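Local coordinates for cystathionine gamma-lyase (Saccharomyces cerevisiae, PDB 1N8P), which belongs to the Cys/Met metabolism family of pyridoxal-5'-phosphate-dependent enzymes and assembles from four copies of its chain, at residues A[152-157]-A[292-297]; A[320-325]-A[386-391]; A[327-332]-A[381-386]. All blocks are in the same frame, centred on the assembly; numbering follows the deposited sequence.

Interactions 2 and 3 are neighbours, with centres about 8 Å apart. Both use helix 377-392 and share Gln386. Helix 316-325 and the turn 327-329 that follows it both pack on that helix. The two contacts also touch directly: the backbone O of Ala323 meets CB of Leu331 at 3.2 Å. Both have contacts with the second subunit. Interaction 1 is separate. Its centre is about 31 Å from that of interaction 2 and about 28 Å from that of interaction 3. The side chain of Thr155 in interaction 1 lies about 13 Å from a bound pyridoxal-5'-phosphate, too far to touch it.

Interaction 1. Residues A[152-157]-A[292-297]; sequences LKVTDI and YDVVLK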
loop_
_atom_site.group_PDB
_atom_site.type_symbol
_atom_site.label_atom_id
_atom_site.label_comp_id
_atom_site.label_asym_id
_atom_site.label_seq_id
_atom_site.Cartn_x
_atom_site.Cartn_y
_atom_site.Cartn_z
ATOM N N LEU A 152 -30.913 19.703 2.204
ATOM C CA LEU A 152 -29.935 20.580 2.808
ATOM C C LEU A 152 -30.501 21.511 3.871
ATOM O O LEU A 152 -30.145 22.681 3.923
ATOM C CB LEU A 152 -29.224 21.371 1.712
ATOM C CG LEU A 152 -28.499 20.484 0.689
ATOM C CD1 LEU A 152 -27.630 21.318 -0.228
ATOM C CD2 LEU A 152 -27.648 19.489 1.419
ATOM N N LYS A 153 -31.350 20.950 4.734
ATOM C CA LYS A 153 -32.016 21.655 5.837
ATOM C C LYS A 153 -31.140 21.738 7.091
ATOM O O LYS A 153 -30.734 20.730 7.626
ATOM C CB LYS A 153 -33.327 20.929 6.179
ATOM C CG LYS A 153 -34.125 21.550 7.316
ATOM C CD LYS A 153 -35.312 20.698 7.727
ATOM C CE LYS A 153 -36.277 20.504 6.565
ATOM N NZ LYS A 153 -35.704 19.652 5.471
ATOM N N VAL A 154 -30.863 22.936 7.570
ATOM C CA VAL A 154 -30.029 23.087 8.747
ATOM C C VAL A 154 -30.841 22.966 10.024
ATOM O O VAL A 154 -31.967 23.421 10.066
ATOM C CB VAL A 154 -29.350 24.450 8.730
ATOM C CG1 VAL A 154 -28.578 24.670 10.000
ATOM C CG2 VAL A 154 -28.426 24.532 7.535
ATOM N N THR A 155 -30.268 22.364 11.060
ATOM C CA THR A 155 -30.924 22.183 12.345
ATOM C C THR A 155 -30.095 22.833 13.461
ATOM O O THR A 155 -28.850 22.799 13.452
ATOM C CB THR A 155 -31.125 20.676 12.706
ATOM O OG1 THR A 155 -32.040 20.064 11.790
ATOM C CG2 THR A 155 -31.688 20.533 14.103
ATOM N N ASP A 156 -30.794 23.441 14.422
ATOM C CA ASP A 156 -30.127 24.098 15.549
ATOM C C ASP A 156 -29.759 23.101 16.661
ATOM O O ASP A 156 -30.576 22.730 17.517
ATOM C CB ASP A 156 -31.007 25.215 16.119
ATOM C CG ASP A 156 -30.216 26.208 16.964
ATOM O OD1 ASP A 156 -29.442 25.783 17.847
ATOM O OD2 ASP A 156 -30.374 27.421 16.741
ATOM N N ILE A 157 -28.509 22.672 16.632
ATOM C CA ILE A 157 -28.007 21.727 17.617
ATOM C C ILE A 157 -28.279 22.165 19.067
ATOM O O ILE A 157 -28.495 21.327 19.938
ATOM C CB ILE A 157 -26.497 21.503 17.396
ATOM C CG1 ILE A 157 -26.292 20.987 15.976
ATOM C CG2 ILE A 157 -25.946 20.502 18.399
ATOM C CD1 ILE A 157 -24.859 20.865 15.548
ATOM N N TYR A 292 -30.964 30.110 7.495
ATOM C CA TYR A 292 -29.743 30.889 7.429
ATOM C C TYR A 292 -29.258 31.434 8.762
ATOM O O TYR A 292 -28.059 31.688 8.938
ATOM C CB TYR A 292 -29.874 32.038 6.431
ATOM C CG TYR A 292 -28.522 32.599 6.058
ATOM C CD1 TYR A 292 -27.695 31.928 5.154
ATOM C CD2 TYR A 292 -28.012 33.713 6.711
ATOM C CE1 TYR A 292 -26.393 32.341 4.925
ATOM C CE2 TYR A 292 -26.712 34.137 6.491
ATOM C CZ TYR A 292 -25.901 33.447 5.605
ATOM O OH TYR A 292 -24.589 33.837 5.454
ATOM N N ASP A 293 -30.187 31.606 9.698
ATOM C CA ASP A 293 -29.869 32.130 11.024
ATOM C C ASP A 293 -28.988 31.130 11.763
ATOM O O ASP A 293 -28.051 31.515 12.455
ATOM C CB ASP A 293 -31.165 32.414 11.803
ATOM C CG ASP A 293 -31.918 31.131 12.241
ATOM O OD1 ASP A 293 -32.320 30.297 11.386
ATOM O OD2 ASP A 293 -32.121 30.974 13.468
ATOM N N VAL A 294 -29.288 29.845 11.581
ATOM C CA VAL A 294 -28.536 28.757 12.207
ATOM C C VAL A 294 -27.164 28.600 11.548
ATOM O O VAL A 294 -26.148 28.372 12.208
ATOM C CB VAL A 294 -29.293 27.432 12.078
ATOM C CG1 VAL A 294 -28.518 26.334 12.752
ATOM C CG2 VAL A 294 -30.669 27.575 12.673
ATOM N N VAL A 295 -27.164 28.722 10.230
ATOM C CA VAL A 295 -25.969 28.629 9.428
ATOM C C VAL A 295 -24.962 29.582 10.044
ATOM O O VAL A 295 -23.880 29.175 10.435
ATOM C CB VAL A 295 -26.307 29.035 7.993
ATOM C CG1 VAL A 295 -25.040 29.324 7.194
ATOM C CG2 VAL A 295 -27.124 27.931 7.352
ATOM N N LEU A 296 -25.361 30.849 10.166
ATOM C CA LEU A 296 -24.528 31.909 10.737
ATOM C C LEU A 296 -24.035 31.686 12.173
ATOM O O LEU A 296 -23.172 32.434 12.639
ATOM C CB LEU A 296 -25.272 33.236 10.685
ATOM C CG LEU A 296 -25.493 33.895 9.334
ATOM C CD1 LEU A 296 -26.424 35.100 9.474
ATOM C CD2 LEU A 296 -24.155 34.314 8.779
ATOM N N LYS A 297 -24.588 30.690 12.870
ATOM C CA LYS A 297 -24.177 30.391 14.241
ATOM C C LYS A 297 -23.464 29.049 14.383
ATOM O O LYS A 297 -22.759 28.818 15.372
ATOM C CB LYS A 297 -25.380 30.434 15.201
ATOM C CG LYS A 297 -26.646 29.767 14.694
ATOM C CD LYS A 297 -27.646 29.428 15.816
ATOM C CE LYS A 297 -28.087 30.628 16.628
ATOM N NZ LYS A 297 -29.176 30.264 17.610
#
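Val154 and Val294 form the apolar part of this contact. Their side chains run in opposing directions as they pass, and the two CG1 methyls meet at 3.2 Å. The other branch of Val154 has a different partner: its CG2 touches CG2 of Val295 at 3.6 Å, and these two side chains cross at about a right angle. Val154 therefore uses both methyls on successive residues of helix 292-298. CG1 of Val294 also lies 3.6 Å from the backbone O of Thr155.

The polar part is a salt bridge between buried Asp156 and exposed Lys297. Lys297 NZ donates to Asp156 OD2 at 3.2 Å, on the syn lone pair of that oxygen. CD of the lysine also lies 3.5 Å from OD2. Beyond CD, the bend at chi3 (58°) places CE, which carries NZ. The other oxygen of Asp156, OD1, accepts from the backbone N of Lys159, so Asp156 is also the N-cap of helix 157-167. Gln298 adds hydrogen bonds to Thr155 O and Ile157 N.

The loop belongs to a strand-loop-helix unit of the seven-stranded sheet. Helix 292-298 lies in sequence between strands 278-282 and 307-312 of the five-stranded sheet. This is consistent with a contact between the large and small domains of a fold type I pyridoxal-phosphate enzyme.

Interaction 2. Residues A[320-325]-A[386-391]; sequences SKFASS and QALKQA
Lys321 and Ala391 meet where two helices cross. CG of Lys321 lies 3.2 Å from CA of Ala391 and 3.7 Å from its CB. The chain then bends at chi2 (77°), and further out CE comes within 3.3 Å of the backbone O of Gln390. The aliphatic part of the lysine does the touching.

Phe322 supplies the buried side. Its CE1 is 3.8 Å from CB of Ala387 and 4.1 Å from CD2 of Leu388. The Leu388 methyl approaches the ring obliquely, and the two side chains run alongside each other in the same direction. CB of Ala391 packs loosely against CB of Phe322. At the other end Ser325 meets Gln390: CB and OG of the serine are both close to CB of the glutamine, with OG at 3.5 Å.

Ser325 is fixed by its own helix. OG donates to the backbone O of Lys321 at 2.9 Å. It sits above the carbonyl plane, 69° out of it. The same oxygen also accepts from Ser325 N, so two donors grip it. This bond turns the hydroxyl back onto its own helix, and Gln390 meets it with carbon. The ring of Phe322 also makes an edge-to-face contact with that of Phe310.

The segments 320-325 and 386-391 run at 137° to each other, with axes 8.4 Å apart at closest approach. Small residues such as Ala387 and Ala391 suit this spacing. Phe310 belongs to strand 307-312 of the five-stranded sheet, so helix 316-325 packs against that sheet through Phe322. Ser324 touches Leu331 of strand 330-331, and Ala323 packs on Pro40 of the second subunit.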
loop_
_atom_site.group_PDB
_atom_site.type_symbol
_atom_site.label_atom_id
_atom_site.label_comp_id
_atom_site.label_asym_id
_atom_site.label_seq_id
_atom_site.Cartn_x
_atom_site.Cartn_y
_atom_site.Cartn_z
ATOM N N SER A 320 -32.222 13.805 -15.290
ATOM C CA SER A 320 -31.433 12.667 -15.720
ATOM C C SER A 320 -30.501 13.173 -16.826
ATOM O O SER A 320 -29.350 12.764 -16.924
ATOM C CB SER A 320 -32.352 11.577 -16.254
ATOM O OG SER A 320 -31.744 10.306 -16.134
ATOM N N LYS A 321 -31.011 14.086 -17.647
ATOM C CA LYS A 321 -30.253 14.680 -18.743
ATOM C C LYS A 321 -29.028 15.405 -18.184
ATOM O O LYS A 321 -27.888 15.077 -18.521
ATOM C CB LYS A 321 -31.141 15.670 -19.488
ATOM C CG LYS A 321 -30.481 16.365 -20.655
ATOM C CD LYS A 321 -30.393 15.443 -21.841
ATOM C CE LYS A 321 -30.111 16.221 -23.100
ATOM N NZ LYS A 321 -30.465 15.401 -24.291
ATOM N N PHE A 322 -29.286 16.405 -17.347
ATOM C CA PHE A 322 -28.253 17.192 -16.692
ATOM C C PHE A 322 -27.208 16.245 -16.125
ATOM O O PHE A 322 -26.031 16.362 -16.393
ATOM C CB PHE A 322 -28.874 17.984 -15.547
ATOM C CG PHE A 322 -27.927 18.912 -14.864
ATOM C CD1 PHE A 322 -27.699 20.169 -15.371
ATOM C CD2 PHE A 322 -27.268 18.529 -13.703
ATOM C CE1 PHE A 322 -26.831 21.035 -14.737
ATOM C CE2 PHE A 322 -26.398 19.395 -13.068
ATOM C CZ PHE A 322 -26.182 20.648 -13.587
ATOM N N ALA A 323 -27.652 15.285 -15.341
ATOM C CA ALA A 323 -26.747 14.343 -14.736
ATOM C C ALA A 323 -25.801 13.661 -15.719
ATOM O O ALA A 323 -24.876 12.966 -15.300
ATOM C CB ALA A 323 -27.541 13.306 -13.966
ATOM N N SER A 324 -26.014 13.842 -17.017
ATOM C CA SER A 324 -25.143 13.205 -17.997
ATOM C C SER A 324 -24.473 14.178 -18.960
ATOM O O SER A 324 -23.372 13.943 -19.434
ATOM C CB SER A 324 -25.931 12.177 -18.794
ATOM O OG SER A 324 -26.560 11.240 -17.937
ATOM N N SER A 325 -25.151 15.272 -19.248
ATOM C CA SER A 325 -24.633 16.269 -20.157
ATOM C C SER A 325 -23.379 16.919 -19.599
ATOM O O SER A 325 -22.618 17.525 -20.338
ATOM C CB SER A 325 -25.716 17.328 -20.403
ATOM O OG SER A 325 -26.962 16.714 -20.716
ATOM N N GLN A 386 -23.466 25.356 -19.335
ATOM C CA GLN A 386 -23.405 24.549 -20.530
ATOM C C GLN A 386 -24.263 23.294 -20.440
ATOM O O GLN A 386 -24.560 22.678 -21.460
ATOM C CB GLN A 386 -21.941 24.186 -20.779
ATOM C CG GLN A 386 -21.664 23.191 -21.885
ATOM C CD GLN A 386 -21.985 21.774 -21.496
ATOM O OE1 GLN A 386 -21.814 21.380 -20.340
ATOM N NE2 GLN A 386 -22.440 20.988 -22.460
ATOM N N ALA A 387 -24.678 22.906 -19.240
ATOM C CA ALA A 387 -25.475 21.692 -19.108
ATOM C C ALA A 387 -26.950 21.948 -18.860
ATOM O O ALA A 387 -27.769 21.048 -19.044
ATOM C CB ALA A 387 -24.907 20.803 -18.017
ATOM N N LEU A 388 -27.295 23.159 -18.426
ATOM C CA LEU A 388 -28.698 23.478 -18.202
ATOM C C LEU A 388 -29.315 23.500 -19.574
ATOM O O LEU A 388 -30.348 22.887 -19.805
ATOM C CB LEU A 388 -28.879 24.853 -17.562
ATOM C CG LEU A 388 -28.618 25.008 -16.064
ATOM C CD1 LEU A 388 -28.886 26.461 -15.645
ATOM C CD2 LEU A 388 -29.495 24.049 -15.300
ATOM N N LYS A 389 -28.658 24.194 -20.494
ATOM C CA LYS A 389 -29.162 24.289 -21.849
ATOM C C LYS A 389 -29.373 22.904 -22.453
ATOM O O LYS A 389 -30.418 22.633 -23.032
ATOM C CB LYS A 389 -28.214 25.128 -22.691
ATOM C CG LYS A 389 -27.944 26.493 -22.086
ATOM C CD LYS A 389 -27.229 27.429 -23.072
ATOM C CE LYS A 389 -26.721 28.727 -22.408
ATOM N NZ LYS A 389 -27.776 29.492 -21.665
ATOM N N GLN A 390 -28.396 22.019 -22.293
ATOM C CA GLN A 390 -28.496 20.664 -22.825
ATOM C C GLN A 390 -29.805 20.006 -22.391
ATOM O O GLN A 390 -30.536 19.474 -23.222
ATOM C CB GLN A 390 -27.318 19.824 -22.336
ATOM C CG GLN A 390 -25.948 20.385 -22.692
ATOM C CD GLN A 390 -25.279 19.664 -23.869
ATOM O OE1 GLN A 390 -24.995 18.454 -23.811
ATOM N NE2 GLN A 390 -25.013 20.414 -24.943
ATOM N N ALA A 391 -30.092 20.051 -21.086
ATOM C CA ALA A 391 -31.307 19.461 -20.511
ATOM C C ALA A 391 -32.546 20.154 -21.045
ATOM O O ALA A 391 -33.561 19.518 -21.310
ATOM C CB ALA A 391 -31.274 19.566 -19.008
#

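Interaction 3. Residues A[327-332]-A[381-386]; sequences RLFTLA and LEDIKQ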
loop_
_atom_site.group_PDB
_atom_site.type_symbol
_atom_site.label_atom_id
_atom_site.label_comp_id
_atom_site.label_asym_id
_atom_site.label_seq_id
_atom_site.Cartn_x
_atom_site.Cartn_y
_atom_site.Cartn_z
ATOM N N ARG A 327 -19.684 17.562 -18.174
ATOM C CA ARG A 327 -18.371 17.086 -18.540
ATOM C C ARG A 327 -17.461 16.956 -17.332
ATOM O O ARG A 327 -16.809 15.919 -17.133
ATOM C CB ARG A 327 -17.748 18.043 -19.542
ATOM C CG ARG A 327 -16.343 17.680 -19.920
ATOM C CD ARG A 327 -15.820 18.610 -20.964
ATOM N NE ARG A 327 -15.594 19.957 -20.462
ATOM C CZ ARG A 327 -14.449 20.347 -19.922
ATOM N NH1 ARG A 327 -13.465 19.479 -19.820
ATOM N NH2 ARG A 327 -14.263 21.599 -19.536
ATOM N N LEU A 328 -17.432 18.011 -16.527
ATOM C CA LEU A 328 -16.590 18.054 -15.342
ATOM C C LEU A 328 -17.174 17.345 -14.115
ATOM O O LEU A 328 -16.433 16.707 -13.372
ATOM C CB LEU A 328 -16.249 19.512 -15.024
ATOM C CG LEU A 328 -15.426 20.219 -16.106
ATOM C CD1 LEU A 328 -14.984 21.583 -15.615
ATOM C CD2 LEU A 328 -14.216 19.353 -16.459
ATOM N N PHE A 329 -18.481 17.458 -13.879
ATOM C CA PHE A 329 -19.080 16.757 -12.736
ATOM C C PHE A 329 -19.250 15.325 -13.166
ATOM O O PHE A 329 -19.469 15.056 -14.330
ATOM C CB PHE A 329 -20.434 17.360 -12.344
ATOM C CG PHE A 329 -20.317 18.695 -11.686
ATOM C CD1 PHE A 329 -19.927 19.796 -12.407
ATOM C CD2 PHE A 329 -20.544 18.833 -10.329
ATOM C CE1 PHE A 329 -19.765 21.026 -11.791
ATOM C CE2 PHE A 329 -20.381 20.058 -9.706
ATOM C CZ PHE A 329 -19.989 21.154 -10.446
ATOM N N THR A 330 -19.163 14.393 -12.242
ATOM C CA THR A 330 -19.278 13.004 -12.633
ATOM C C THR A 330 -20.444 12.297 -11.994
ATOM O O THR A 330 -20.576 12.258 -10.776
ATOM C CB THR A 330 -17.951 12.273 -12.347
ATOM O OG1 THR A 330 -16.961 12.770 -13.258
ATOM C CG2 THR A 330 -18.082 10.795 -12.502
ATOM N N LEU A 331 -21.299 11.737 -12.843
ATOM C CA LEU A 331 -22.479 11.028 -12.384
ATOM C C LEU A 331 -22.068 9.770 -11.639
ATOM O O LEU A 331 -21.461 8.866 -12.209
ATOM C CB LEU A 331 -23.362 10.676 -13.578
ATOM C CG LEU A 331 -24.724 10.070 -13.283
ATOM C CD1 LEU A 331 -25.586 11.070 -12.548
ATOM C CD2 LEU A 331 -25.365 9.677 -14.592
ATOM N N ALA A 332 -22.399 9.728 -10.352
ATOM C CA ALA A 332 -22.066 8.595 -9.490
ATOM C C ALA A 332 -22.770 8.762 -8.150
ATOM O O ALA A 332 -23.630 9.622 -8.000
ATOM C CB ALA A 332 -20.576 8.538 -9.277
ATOM N N LEU A 381 -18.451 26.378 -13.048
ATOM C CA LEU A 381 -19.605 27.235 -13.214
ATOM C C LEU A 381 -19.972 27.136 -14.689
ATOM O O LEU A 381 -21.091 26.783 -15.033
ATOM C CB LEU A 381 -19.269 28.688 -12.845
ATOM C CG LEU A 381 -20.482 29.598 -12.616
ATOM C CD1 LEU A 381 -21.438 28.969 -11.607
ATOM C CD2 LEU A 381 -20.019 30.931 -12.119
ATOM N N GLU A 382 -19.014 27.418 -15.565
ATOM C CA GLU A 382 -19.275 27.367 -16.996
ATOM C C GLU A 382 -19.753 25.996 -17.450
ATOM O O GLU A 382 -20.374 25.852 -18.496
ATOM C CB GLU A 382 -18.028 27.759 -17.778
ATOM C CG GLU A 382 -18.337 28.402 -19.140
ATOM C CD GLU A 382 -19.075 29.751 -19.048
ATOM O OE1 GLU A 382 -19.435 30.302 -20.114
ATOM O OE2 GLU A 382 -19.286 30.267 -17.922
ATOM N N ASP A 383 -19.479 24.978 -16.657
ATOM C CA ASP A 383 -19.909 23.646 -17.024
ATOM C C ASP A 383 -21.362 23.343 -16.587
ATOM O O ASP A 383 -22.034 22.508 -17.197
ATOM C CB ASP A 383 -18.947 22.618 -16.441
ATOM C CG ASP A 383 -19.311 21.213 -16.837
ATOM O OD1 ASP A 383 -19.469 20.976 -18.051
ATOM O OD2 ASP A 383 -19.441 20.345 -15.949
ATOM N N ILE A 384 -21.834 24.007 -15.530
ATOM C CA ILE A 384 -23.202 23.838 -15.055
ATOM C C ILE A 384 -24.103 24.545 -16.071
ATOM O O ILE A 384 -25.154 24.038 -16.438
ATOM C CB ILE A 384 -23.419 24.524 -13.701
ATOM C CG1 ILE A 384 -22.482 23.942 -12.644
ATOM C CG2 ILE A 384 -24.859 24.373 -13.292
ATOM C CD1 ILE A 384 -22.888 22.590 -12.160
ATOM N N LYS A 385 -23.672 25.728 -16.509
ATOM C CA LYS A 385 -24.396 26.534 -17.491
ATOM C C LYS A 385 -24.593 25.699 -18.739
ATOM O O LYS A 385 -25.707 25.372 -19.143
ATOM C CB LYS A 385 -23.584 27.789 -17.846
ATOM C CG LYS A 385 -23.211 28.630 -16.637
ATOM C CD LYS A 385 -22.412 29.874 -17.000
ATOM C CE LYS A 385 -21.940 30.614 -15.731
ATOM N NZ LYS A 385 -21.093 31.832 -15.998
ATOM N N GLN A 386 -23.466 25.356 -19.335
ATOM C CA GLN A 386 -23.405 24.549 -20.530
ATOM C C GLN A 386 -24.263 23.294 -20.440
ATOM O O GLN A 386 -24.560 22.678 -21.460
ATOM C CB GLN A 386 -21.941 24.186 -20.779
ATOM C CG GLN A 386 -21.664 23.191 -21.885
ATOM C CD GLN A 386 -21.985 21.774 -21.496
ATOM O OE1 GLN A 386 -21.814 21.380 -20.340
ATOM N NE2 GLN A 386 -22.440 20.988 -22.460
#
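Asp383 and Ile384 of helix 377-392 meet Arg327, Leu328 and Phe329. Ahead of them, Leu381 faces away from segment 327-332 and packs on Ile267 and Phe270 of helix 253-271. Glu382 is tied within its own helix: its OE2 makes a salt bridge with NZ of Lys385 at 3.1 Å.

Asp383 holds the turn at Arg327 and Leu328 by its carboxylate, which takes two backbone N-H groups. OD2 accepts from Leu328 N at 3.1 Å. The nitrogen stands above the carboxylate plane, 54° out of it, and the bond is somewhat bent. OD1 accepts from Arg327 N at 3.4 Å, a straighter but weak bond. CG of Asp383 is anti to the backbone N (chi1 -178°), which carries the group away from the helix toward the loop.

The same carboxylate has carbon neighbours. OD2 is 3.4 Å from CB of Leu328 and 3.6 Å from CD1 of Phe329. It sits at the edge of the phenyl ring, near its plane, and the ring and carboxylate planes are only 15° apart. The polarised ring edge probably suits the negative oxygen. Arg327 NE stays 4.7 Å from OD1, too far for a salt bridge. The guanidinium instead pairs by NH2 with Asp6 of the third subunit.

Ile384 supplies the apolar part. Its CD1 lies 3.5 Å from CE1 and 3.7 Å from CZ of Phe329, and it approaches the ring obliquely. Lys385 follows and touches Phe270.

Around the contact, Ile384 also touches Leu271 of helix 253-271 and Phe322 of helix 316-325. Thr330 makes backbone hydrogen bonds with Ser340 and Leu342. These pair strand 330-331 with strand 341-343; it is an outermost strand of the five-stranded sheet within this chain. Leu331 makes backbone hydrogen bonds to the second subunit.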